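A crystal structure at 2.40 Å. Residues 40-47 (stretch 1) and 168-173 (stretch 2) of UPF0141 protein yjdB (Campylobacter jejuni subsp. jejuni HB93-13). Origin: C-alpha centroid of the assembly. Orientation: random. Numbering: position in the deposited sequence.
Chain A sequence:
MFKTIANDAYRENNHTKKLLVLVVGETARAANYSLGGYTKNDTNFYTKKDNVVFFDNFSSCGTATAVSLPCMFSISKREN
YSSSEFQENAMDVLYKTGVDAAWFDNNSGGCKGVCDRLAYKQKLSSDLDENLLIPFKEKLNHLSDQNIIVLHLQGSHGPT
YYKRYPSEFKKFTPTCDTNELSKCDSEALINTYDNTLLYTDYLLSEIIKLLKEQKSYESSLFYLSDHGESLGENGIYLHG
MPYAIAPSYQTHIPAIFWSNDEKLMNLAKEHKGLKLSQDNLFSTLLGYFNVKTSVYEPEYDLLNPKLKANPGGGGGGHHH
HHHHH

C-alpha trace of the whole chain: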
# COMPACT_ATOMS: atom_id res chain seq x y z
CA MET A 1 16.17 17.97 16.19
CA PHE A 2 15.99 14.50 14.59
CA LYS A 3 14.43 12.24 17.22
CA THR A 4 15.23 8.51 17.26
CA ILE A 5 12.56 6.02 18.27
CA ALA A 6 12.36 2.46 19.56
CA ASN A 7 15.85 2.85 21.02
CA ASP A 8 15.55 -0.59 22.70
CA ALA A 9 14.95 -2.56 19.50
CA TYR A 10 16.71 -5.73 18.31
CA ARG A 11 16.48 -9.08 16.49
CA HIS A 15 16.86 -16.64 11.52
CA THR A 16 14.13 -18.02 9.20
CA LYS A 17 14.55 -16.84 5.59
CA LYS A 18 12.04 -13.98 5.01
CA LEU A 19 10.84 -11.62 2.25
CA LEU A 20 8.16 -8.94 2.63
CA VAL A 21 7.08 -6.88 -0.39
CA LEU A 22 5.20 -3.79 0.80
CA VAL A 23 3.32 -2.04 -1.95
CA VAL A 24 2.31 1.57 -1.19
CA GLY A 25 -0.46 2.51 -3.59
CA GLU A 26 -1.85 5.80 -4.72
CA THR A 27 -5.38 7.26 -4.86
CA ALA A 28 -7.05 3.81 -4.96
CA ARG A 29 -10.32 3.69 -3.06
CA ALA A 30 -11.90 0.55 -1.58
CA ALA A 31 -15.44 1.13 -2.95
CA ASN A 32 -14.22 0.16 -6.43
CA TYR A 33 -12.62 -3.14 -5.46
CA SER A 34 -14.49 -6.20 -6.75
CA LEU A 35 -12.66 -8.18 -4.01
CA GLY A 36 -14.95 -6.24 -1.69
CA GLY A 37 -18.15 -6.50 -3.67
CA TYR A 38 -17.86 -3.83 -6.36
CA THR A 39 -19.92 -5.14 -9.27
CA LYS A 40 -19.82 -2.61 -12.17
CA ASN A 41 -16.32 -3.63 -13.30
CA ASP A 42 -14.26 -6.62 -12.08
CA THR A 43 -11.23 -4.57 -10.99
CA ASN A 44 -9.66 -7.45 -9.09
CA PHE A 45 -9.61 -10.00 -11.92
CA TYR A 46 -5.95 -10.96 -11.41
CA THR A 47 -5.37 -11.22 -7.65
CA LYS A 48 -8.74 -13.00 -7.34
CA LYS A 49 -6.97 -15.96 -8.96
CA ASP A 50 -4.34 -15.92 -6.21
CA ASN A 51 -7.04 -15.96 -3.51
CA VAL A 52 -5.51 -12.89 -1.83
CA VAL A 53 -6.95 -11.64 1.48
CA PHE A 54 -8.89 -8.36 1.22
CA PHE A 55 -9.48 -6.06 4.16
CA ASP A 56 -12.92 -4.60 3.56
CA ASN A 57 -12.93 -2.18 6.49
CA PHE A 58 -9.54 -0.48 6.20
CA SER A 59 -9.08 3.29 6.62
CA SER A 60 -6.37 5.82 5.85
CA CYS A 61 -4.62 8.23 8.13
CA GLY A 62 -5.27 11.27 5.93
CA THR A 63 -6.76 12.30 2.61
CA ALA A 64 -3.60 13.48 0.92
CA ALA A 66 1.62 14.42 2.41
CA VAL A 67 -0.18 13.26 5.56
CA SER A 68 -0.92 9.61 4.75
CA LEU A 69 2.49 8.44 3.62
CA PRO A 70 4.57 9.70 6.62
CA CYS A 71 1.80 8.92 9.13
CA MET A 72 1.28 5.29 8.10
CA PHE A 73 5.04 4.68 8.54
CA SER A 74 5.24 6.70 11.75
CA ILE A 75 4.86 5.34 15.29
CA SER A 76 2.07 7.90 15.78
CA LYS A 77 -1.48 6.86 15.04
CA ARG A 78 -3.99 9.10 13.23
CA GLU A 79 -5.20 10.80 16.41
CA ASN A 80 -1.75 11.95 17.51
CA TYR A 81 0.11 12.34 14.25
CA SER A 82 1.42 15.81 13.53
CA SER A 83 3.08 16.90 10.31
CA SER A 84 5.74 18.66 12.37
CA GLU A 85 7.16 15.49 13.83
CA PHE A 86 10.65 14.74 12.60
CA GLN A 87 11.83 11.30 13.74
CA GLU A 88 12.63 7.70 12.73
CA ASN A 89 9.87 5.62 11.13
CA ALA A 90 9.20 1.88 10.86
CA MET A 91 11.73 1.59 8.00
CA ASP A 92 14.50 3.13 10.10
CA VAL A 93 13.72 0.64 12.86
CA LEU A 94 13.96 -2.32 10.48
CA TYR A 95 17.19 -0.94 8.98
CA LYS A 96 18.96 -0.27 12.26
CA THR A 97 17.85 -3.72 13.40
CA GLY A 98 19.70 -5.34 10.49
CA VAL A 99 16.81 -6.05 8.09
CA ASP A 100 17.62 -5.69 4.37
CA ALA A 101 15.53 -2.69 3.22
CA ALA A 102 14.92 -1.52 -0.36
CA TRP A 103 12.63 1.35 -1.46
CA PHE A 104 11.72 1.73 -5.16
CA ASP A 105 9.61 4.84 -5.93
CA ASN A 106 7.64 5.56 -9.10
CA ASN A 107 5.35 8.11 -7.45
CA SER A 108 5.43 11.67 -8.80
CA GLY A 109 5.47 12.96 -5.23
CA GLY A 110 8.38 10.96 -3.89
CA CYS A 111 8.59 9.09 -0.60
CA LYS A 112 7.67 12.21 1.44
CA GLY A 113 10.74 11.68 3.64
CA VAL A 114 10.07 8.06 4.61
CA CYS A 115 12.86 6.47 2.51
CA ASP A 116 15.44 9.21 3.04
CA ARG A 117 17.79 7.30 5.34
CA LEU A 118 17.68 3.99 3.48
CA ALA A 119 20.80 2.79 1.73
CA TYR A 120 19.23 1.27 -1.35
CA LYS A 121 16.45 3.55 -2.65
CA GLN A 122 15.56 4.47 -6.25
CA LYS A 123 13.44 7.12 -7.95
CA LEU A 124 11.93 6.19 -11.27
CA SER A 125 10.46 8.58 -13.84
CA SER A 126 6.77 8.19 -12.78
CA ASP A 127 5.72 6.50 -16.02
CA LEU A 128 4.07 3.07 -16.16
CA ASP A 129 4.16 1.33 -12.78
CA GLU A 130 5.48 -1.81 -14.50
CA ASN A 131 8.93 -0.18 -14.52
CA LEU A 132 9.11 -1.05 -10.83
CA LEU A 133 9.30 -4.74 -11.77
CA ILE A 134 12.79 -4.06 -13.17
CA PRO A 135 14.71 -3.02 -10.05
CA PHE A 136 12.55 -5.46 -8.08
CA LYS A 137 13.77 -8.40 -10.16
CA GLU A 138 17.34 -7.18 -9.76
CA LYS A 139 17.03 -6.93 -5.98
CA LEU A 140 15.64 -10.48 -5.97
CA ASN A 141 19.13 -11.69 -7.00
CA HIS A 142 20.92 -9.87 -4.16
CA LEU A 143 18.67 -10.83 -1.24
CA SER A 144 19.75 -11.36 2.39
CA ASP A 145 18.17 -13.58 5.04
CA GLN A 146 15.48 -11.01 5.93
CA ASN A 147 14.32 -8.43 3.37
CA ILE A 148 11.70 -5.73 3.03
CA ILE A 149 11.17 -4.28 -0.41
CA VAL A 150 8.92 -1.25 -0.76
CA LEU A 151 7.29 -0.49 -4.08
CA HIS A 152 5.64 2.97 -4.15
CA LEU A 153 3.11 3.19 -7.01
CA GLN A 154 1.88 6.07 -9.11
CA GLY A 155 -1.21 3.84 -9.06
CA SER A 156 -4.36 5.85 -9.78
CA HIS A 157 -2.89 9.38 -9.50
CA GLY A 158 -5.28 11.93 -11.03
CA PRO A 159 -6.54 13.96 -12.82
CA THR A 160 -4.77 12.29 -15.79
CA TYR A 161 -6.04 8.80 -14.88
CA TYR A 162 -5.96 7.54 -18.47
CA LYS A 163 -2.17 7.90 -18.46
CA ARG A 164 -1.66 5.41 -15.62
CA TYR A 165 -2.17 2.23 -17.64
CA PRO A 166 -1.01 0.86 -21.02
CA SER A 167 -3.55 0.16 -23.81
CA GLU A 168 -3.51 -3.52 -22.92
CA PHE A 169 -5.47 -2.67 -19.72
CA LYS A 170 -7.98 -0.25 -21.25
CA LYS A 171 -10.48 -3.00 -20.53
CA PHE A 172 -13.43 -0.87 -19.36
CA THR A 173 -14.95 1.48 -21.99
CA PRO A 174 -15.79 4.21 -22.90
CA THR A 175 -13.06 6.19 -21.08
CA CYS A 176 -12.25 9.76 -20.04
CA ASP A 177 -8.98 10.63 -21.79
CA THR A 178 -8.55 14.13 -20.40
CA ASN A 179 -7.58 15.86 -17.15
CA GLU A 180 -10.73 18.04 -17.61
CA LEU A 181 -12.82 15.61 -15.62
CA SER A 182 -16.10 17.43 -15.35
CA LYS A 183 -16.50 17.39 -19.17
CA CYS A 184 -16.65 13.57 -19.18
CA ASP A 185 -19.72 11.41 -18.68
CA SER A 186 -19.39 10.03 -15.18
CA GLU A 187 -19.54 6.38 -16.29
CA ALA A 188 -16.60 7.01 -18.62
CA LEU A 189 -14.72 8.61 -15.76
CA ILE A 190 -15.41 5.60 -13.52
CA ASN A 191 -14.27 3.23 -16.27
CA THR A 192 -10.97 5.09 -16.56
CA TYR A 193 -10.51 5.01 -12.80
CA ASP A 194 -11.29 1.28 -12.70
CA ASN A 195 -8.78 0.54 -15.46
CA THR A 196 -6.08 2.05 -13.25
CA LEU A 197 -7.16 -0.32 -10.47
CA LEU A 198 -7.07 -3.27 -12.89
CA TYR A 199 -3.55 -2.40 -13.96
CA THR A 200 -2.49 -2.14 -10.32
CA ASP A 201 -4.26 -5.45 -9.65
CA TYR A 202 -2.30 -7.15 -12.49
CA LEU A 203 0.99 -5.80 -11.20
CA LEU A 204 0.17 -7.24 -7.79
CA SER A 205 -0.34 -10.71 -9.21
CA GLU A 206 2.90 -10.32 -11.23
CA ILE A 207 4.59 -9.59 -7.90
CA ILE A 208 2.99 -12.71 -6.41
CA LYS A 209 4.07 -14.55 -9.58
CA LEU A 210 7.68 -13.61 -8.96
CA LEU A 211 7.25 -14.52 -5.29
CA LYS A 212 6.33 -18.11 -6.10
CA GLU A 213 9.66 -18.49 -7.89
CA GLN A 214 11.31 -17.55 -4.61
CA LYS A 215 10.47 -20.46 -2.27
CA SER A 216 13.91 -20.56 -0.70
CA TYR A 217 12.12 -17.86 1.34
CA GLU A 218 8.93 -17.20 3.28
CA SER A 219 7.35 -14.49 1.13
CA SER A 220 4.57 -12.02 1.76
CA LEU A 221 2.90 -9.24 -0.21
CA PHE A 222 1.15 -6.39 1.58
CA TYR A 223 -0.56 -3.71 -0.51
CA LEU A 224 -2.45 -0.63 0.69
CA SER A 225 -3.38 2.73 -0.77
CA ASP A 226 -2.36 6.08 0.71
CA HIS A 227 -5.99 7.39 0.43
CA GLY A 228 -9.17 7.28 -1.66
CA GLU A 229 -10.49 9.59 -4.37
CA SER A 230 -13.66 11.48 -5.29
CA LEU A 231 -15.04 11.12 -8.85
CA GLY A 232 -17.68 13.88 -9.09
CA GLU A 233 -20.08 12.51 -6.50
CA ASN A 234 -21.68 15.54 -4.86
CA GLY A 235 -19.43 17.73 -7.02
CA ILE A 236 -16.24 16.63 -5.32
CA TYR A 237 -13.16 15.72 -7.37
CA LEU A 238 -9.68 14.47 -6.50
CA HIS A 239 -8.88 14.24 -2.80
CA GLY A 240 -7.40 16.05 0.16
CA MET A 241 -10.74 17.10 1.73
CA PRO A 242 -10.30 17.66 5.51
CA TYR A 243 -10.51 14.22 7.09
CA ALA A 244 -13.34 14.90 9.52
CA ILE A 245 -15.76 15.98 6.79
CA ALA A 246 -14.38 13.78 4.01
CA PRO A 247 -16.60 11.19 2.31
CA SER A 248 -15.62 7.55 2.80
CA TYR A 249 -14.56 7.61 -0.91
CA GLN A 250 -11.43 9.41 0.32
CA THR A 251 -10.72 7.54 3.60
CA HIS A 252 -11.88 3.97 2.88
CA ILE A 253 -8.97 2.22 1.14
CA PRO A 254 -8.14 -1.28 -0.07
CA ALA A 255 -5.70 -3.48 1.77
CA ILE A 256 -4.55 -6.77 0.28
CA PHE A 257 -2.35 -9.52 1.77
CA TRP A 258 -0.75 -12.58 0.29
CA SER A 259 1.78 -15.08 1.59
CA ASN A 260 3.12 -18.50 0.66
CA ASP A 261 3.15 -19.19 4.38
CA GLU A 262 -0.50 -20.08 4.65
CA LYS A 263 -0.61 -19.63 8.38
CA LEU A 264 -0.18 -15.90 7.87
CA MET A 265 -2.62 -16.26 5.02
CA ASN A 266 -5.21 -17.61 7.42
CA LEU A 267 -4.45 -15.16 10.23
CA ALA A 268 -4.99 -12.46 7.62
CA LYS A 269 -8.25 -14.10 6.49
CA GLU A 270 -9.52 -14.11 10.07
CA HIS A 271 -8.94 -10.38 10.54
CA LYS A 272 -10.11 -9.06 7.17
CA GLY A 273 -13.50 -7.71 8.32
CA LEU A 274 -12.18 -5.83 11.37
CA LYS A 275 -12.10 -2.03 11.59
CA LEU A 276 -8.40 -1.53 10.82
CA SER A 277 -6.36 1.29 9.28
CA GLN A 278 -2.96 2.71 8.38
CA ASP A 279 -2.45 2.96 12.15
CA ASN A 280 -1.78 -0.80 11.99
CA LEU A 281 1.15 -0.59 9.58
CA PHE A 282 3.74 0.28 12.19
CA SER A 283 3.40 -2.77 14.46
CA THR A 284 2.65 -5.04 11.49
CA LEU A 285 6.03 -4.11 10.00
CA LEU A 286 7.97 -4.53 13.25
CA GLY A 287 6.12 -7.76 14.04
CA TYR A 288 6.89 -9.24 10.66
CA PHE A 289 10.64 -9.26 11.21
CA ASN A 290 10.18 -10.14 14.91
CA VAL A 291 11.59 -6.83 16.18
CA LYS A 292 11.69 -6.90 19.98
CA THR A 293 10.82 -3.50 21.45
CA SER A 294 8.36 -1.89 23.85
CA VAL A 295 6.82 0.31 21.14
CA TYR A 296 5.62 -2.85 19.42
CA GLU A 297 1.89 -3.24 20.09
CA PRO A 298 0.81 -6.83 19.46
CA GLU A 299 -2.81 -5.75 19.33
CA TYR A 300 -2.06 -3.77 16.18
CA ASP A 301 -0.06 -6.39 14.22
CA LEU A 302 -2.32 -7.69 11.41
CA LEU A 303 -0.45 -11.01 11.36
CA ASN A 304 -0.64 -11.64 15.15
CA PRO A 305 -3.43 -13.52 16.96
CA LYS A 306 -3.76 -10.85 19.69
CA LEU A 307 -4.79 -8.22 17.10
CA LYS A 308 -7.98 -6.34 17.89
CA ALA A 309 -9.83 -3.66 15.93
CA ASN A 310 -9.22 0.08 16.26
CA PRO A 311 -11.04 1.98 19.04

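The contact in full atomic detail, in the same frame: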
# COMPACT_ATOMS: atom_id res chain seq x y z
N LYS A 40 -19.77 -3.26 -10.86
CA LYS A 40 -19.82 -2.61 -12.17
C LYS A 40 -18.70 -3.14 -13.05
O LYS A 40 -18.95 -3.61 -14.15
CB LYS A 40 -19.71 -1.09 -12.03
CG LYS A 40 -19.58 -0.30 -13.34
CD LYS A 40 -20.91 0.29 -13.81
CE LYS A 40 -20.77 1.01 -15.16
NZ LYS A 40 -19.74 2.11 -15.16
N ASN A 41 -17.46 -3.05 -12.58
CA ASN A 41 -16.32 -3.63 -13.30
C ASN A 41 -15.49 -4.52 -12.38
O ASN A 41 -15.28 -4.19 -11.22
CB ASN A 41 -15.43 -2.52 -13.91
CG ASN A 41 -16.20 -1.64 -14.89
OD1 ASN A 41 -17.03 -2.13 -15.65
ND2 ASN A 41 -15.91 -0.34 -14.89
N ASP A 42 -15.06 -5.68 -12.89
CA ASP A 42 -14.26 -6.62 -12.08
C ASP A 42 -12.81 -6.17 -11.98
O ASP A 42 -11.93 -6.72 -12.66
CB ASP A 42 -14.32 -8.03 -12.66
CG ASP A 42 -13.62 -9.05 -11.77
OD1 ASP A 42 -13.39 -8.74 -10.58
OD2 ASP A 42 -13.25 -10.14 -12.26
N THR A 43 -12.56 -5.19 -11.12
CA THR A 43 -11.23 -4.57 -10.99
C THR A 43 -10.16 -5.50 -10.43
O THR A 43 -8.96 -5.27 -10.61
CB THR A 43 -11.30 -3.34 -10.09
OG1 THR A 43 -11.91 -3.70 -8.85
CG2 THR A 43 -12.10 -2.23 -10.76
N ASN A 44 -10.59 -6.54 -9.73
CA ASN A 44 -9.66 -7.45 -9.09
C ASN A 44 -9.56 -8.82 -9.76
O ASN A 44 -9.39 -9.84 -9.09
CB ASN A 44 -10.04 -7.59 -7.63
CG ASN A 44 -10.02 -6.27 -6.90
OD1 ASN A 44 -11.00 -5.86 -6.29
ND2 ASN A 44 -8.87 -5.61 -6.95
N PHE A 45 -9.69 -8.81 -11.08
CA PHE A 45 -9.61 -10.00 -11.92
C PHE A 45 -8.35 -10.86 -11.70
O PHE A 45 -8.42 -12.08 -11.72
CB PHE A 45 -9.68 -9.56 -13.37
CG PHE A 45 -9.54 -10.67 -14.36
CD1 PHE A 45 -10.62 -11.48 -14.67
CD2 PHE A 45 -8.32 -10.90 -14.99
CE1 PHE A 45 -10.50 -12.50 -15.59
CE2 PHE A 45 -8.19 -11.92 -15.91
CZ PHE A 45 -9.28 -12.73 -16.21
N TYR A 46 -7.20 -10.22 -11.50
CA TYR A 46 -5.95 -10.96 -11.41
C TYR A 46 -5.62 -11.55 -10.04
O TYR A 46 -5.29 -12.73 -9.93
CB TYR A 46 -4.80 -10.07 -11.88
CG TYR A 46 -4.93 -9.72 -13.33
CD1 TYR A 46 -5.56 -8.55 -13.73
CD2 TYR A 46 -4.45 -10.57 -14.31
CE1 TYR A 46 -5.69 -8.23 -15.06
CE2 TYR A 46 -4.57 -10.26 -15.66
CZ TYR A 46 -5.19 -9.09 -16.03
OH TYR A 46 -5.32 -8.77 -17.37
N THR A 47 -5.68 -10.73 -8.99
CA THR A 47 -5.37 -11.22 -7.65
C THR A 47 -6.51 -12.09 -7.09
O THR A 47 -6.32 -12.77 -6.08
CB THR A 47 -5.02 -10.08 -6.65
OG1 THR A 47 -6.07 -9.12 -6.60
CG2 THR A 47 -3.73 -9.38 -7.06
N GLU A 168 -3.13 -2.14 -23.16
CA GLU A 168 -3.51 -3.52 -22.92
C GLU A 168 -4.45 -3.67 -21.72
O GLU A 168 -5.11 -4.71 -21.57
CB GLU A 168 -2.24 -4.37 -22.70
CG GLU A 168 -1.29 -4.42 -23.92
CD GLU A 168 -0.34 -3.21 -24.02
OE1 GLU A 168 -0.25 -2.43 -23.06
OE2 GLU A 168 0.34 -3.05 -25.06
N PHE A 169 -4.58 -2.62 -20.90
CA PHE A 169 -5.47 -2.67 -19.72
C PHE A 169 -6.58 -1.62 -19.78
O PHE A 169 -7.22 -1.32 -18.78
CB PHE A 169 -4.65 -2.53 -18.43
CG PHE A 169 -3.73 -3.70 -18.18
CD1 PHE A 169 -4.23 -4.89 -17.68
CD2 PHE A 169 -2.39 -3.62 -18.50
CE1 PHE A 169 -3.39 -5.98 -17.48
CE2 PHE A 169 -1.55 -4.70 -18.31
CZ PHE A 169 -2.05 -5.88 -17.80
N LYS A 170 -6.81 -1.08 -20.97
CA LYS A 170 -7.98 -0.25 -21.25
C LYS A 170 -9.15 -1.19 -21.45
O LYS A 170 -9.70 -1.28 -22.53
CB LYS A 170 -7.74 0.61 -22.51
CG LYS A 170 -8.78 1.71 -22.82
CD LYS A 170 -8.32 2.59 -24.01
CE LYS A 170 -9.40 3.59 -24.40
NZ LYS A 170 -8.96 4.63 -25.38
N LYS A 171 -9.52 -1.91 -20.40
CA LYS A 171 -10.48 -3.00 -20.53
C LYS A 171 -11.91 -2.52 -20.36
O LYS A 171 -12.84 -3.13 -20.88
CB LYS A 171 -10.14 -4.13 -19.54
CG LYS A 171 -10.98 -5.41 -19.66
CD LYS A 171 -10.19 -6.61 -19.12
CE LYS A 171 -11.09 -7.76 -18.66
NZ LYS A 171 -10.34 -8.73 -17.80
N PHE A 172 -12.10 -1.43 -19.61
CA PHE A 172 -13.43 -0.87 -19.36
C PHE A 172 -13.67 0.40 -20.19
O PHE A 172 -12.89 1.36 -20.10
CB PHE A 172 -13.61 -0.61 -17.86
CG PHE A 172 -13.24 -1.78 -16.99
CD1 PHE A 172 -13.79 -3.03 -17.21
CD2 PHE A 172 -12.34 -1.63 -15.94
CE1 PHE A 172 -13.46 -4.12 -16.41
CE2 PHE A 172 -12.00 -2.71 -15.12
CZ PHE A 172 -12.56 -3.96 -15.35
N THR A 173 -14.71 0.40 -21.02
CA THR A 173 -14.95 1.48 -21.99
C THR A 173 -16.43 1.90 -22.05
O THR A 173 -17.31 1.09 -21.80
CB THR A 173 -14.46 1.06 -23.42
OG1 THR A 173 -15.11 -0.15 -23.79
CG2 THR A 173 -12.93 0.85 -23.46

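Contact between residues 40-47 and 168-173 of UPF0141 protein yjdB, two irregular segments brought together although their touching residues lie at least 123 positions apart in the chain. No hydrogen bond crosses between them; the contact buries 307 Å², counting both sides, and rests on four aromatic side chains, one lysine and the CB of Asn-41.

Glu-168 opens stretch 2 and takes no part: its side chain stays out of reach of stretch 1. Phe-169 makes the first contact. Its CA-to-CB bond points sideways, but the m rotamer (chi1 -66°) carries the ring closer, and CE1 of Phe-169 comes 3.4 Å from OH of Tyr-46. The hydroxyl lies at the edge of the phenylalanine ring, near its plane, where the polarised C-H bonds of an aromatic ring offer a mildly positive rim to an oxygen. The rings also touch through carbon, with CZ of Tyr-46 3.9 Å from CE1 of Phe-169. Tyr-46, also an m rotamer, has a CA-to-CB bond that points toward stretch 2 and meets Phe-169 with the far end of its side chain, so the two backbones remain well separated here.

Lys-170 turns its extended side chain out of reach of stretch 1. Beside it, a weak backbone hydrogen bond from N of Lys-171 to O of Phe-169 (2.9 Å) ties the chain locally. The CA-to-CB bond of Lys-171 then points toward stretch 1, all four chi angles are in the t range, and this nearly straight chain delivers its ammonium group to Phe-45. NZ of Lys-171 stands 4.0 Å from CG of Phe-45 and equally far from the ring centroid, only 9° off the ring normal. Placed so squarely over the face, the charge meets the electron-rich pi cloud in a cation-pi interaction.

Phe-172 gives up more surface than any other residue in the contact, 88 Å². Its CA lies 7.3 Å from CA of Asn-41, the nearest approach of the two backbones by CA atoms, and its CA-to-CB bond points toward stretch 1. Over one face sits CB of Asn-41, 3.5 Å from CZ of Phe-172 and 3.4 Å from the ring centroid, 8° off the normal; this is a CH-pi contact made by the aliphatic part of a polar side chain, while ND2 of Asn-41 is hydrogen-bonded elsewhere in the structure. At the ring edge, O of Asp-42 lies 3.9 Å from CZ of Phe-172, near the ring plane. That carbonyl also accepts a weak hydrogen bond from N of Phe-45 (3.4 Å) within the type I beta turn from Asp-42 to Phe-45. CG2 of Thr-43 approaches CE2 of Phe-172 at 4.4 Å, a looser contact, and the CA-to-CB bond of Thr-43 points away.

Thr-173 closes the segment with its CA-to-CB bond pointing away and takes no part in the contact.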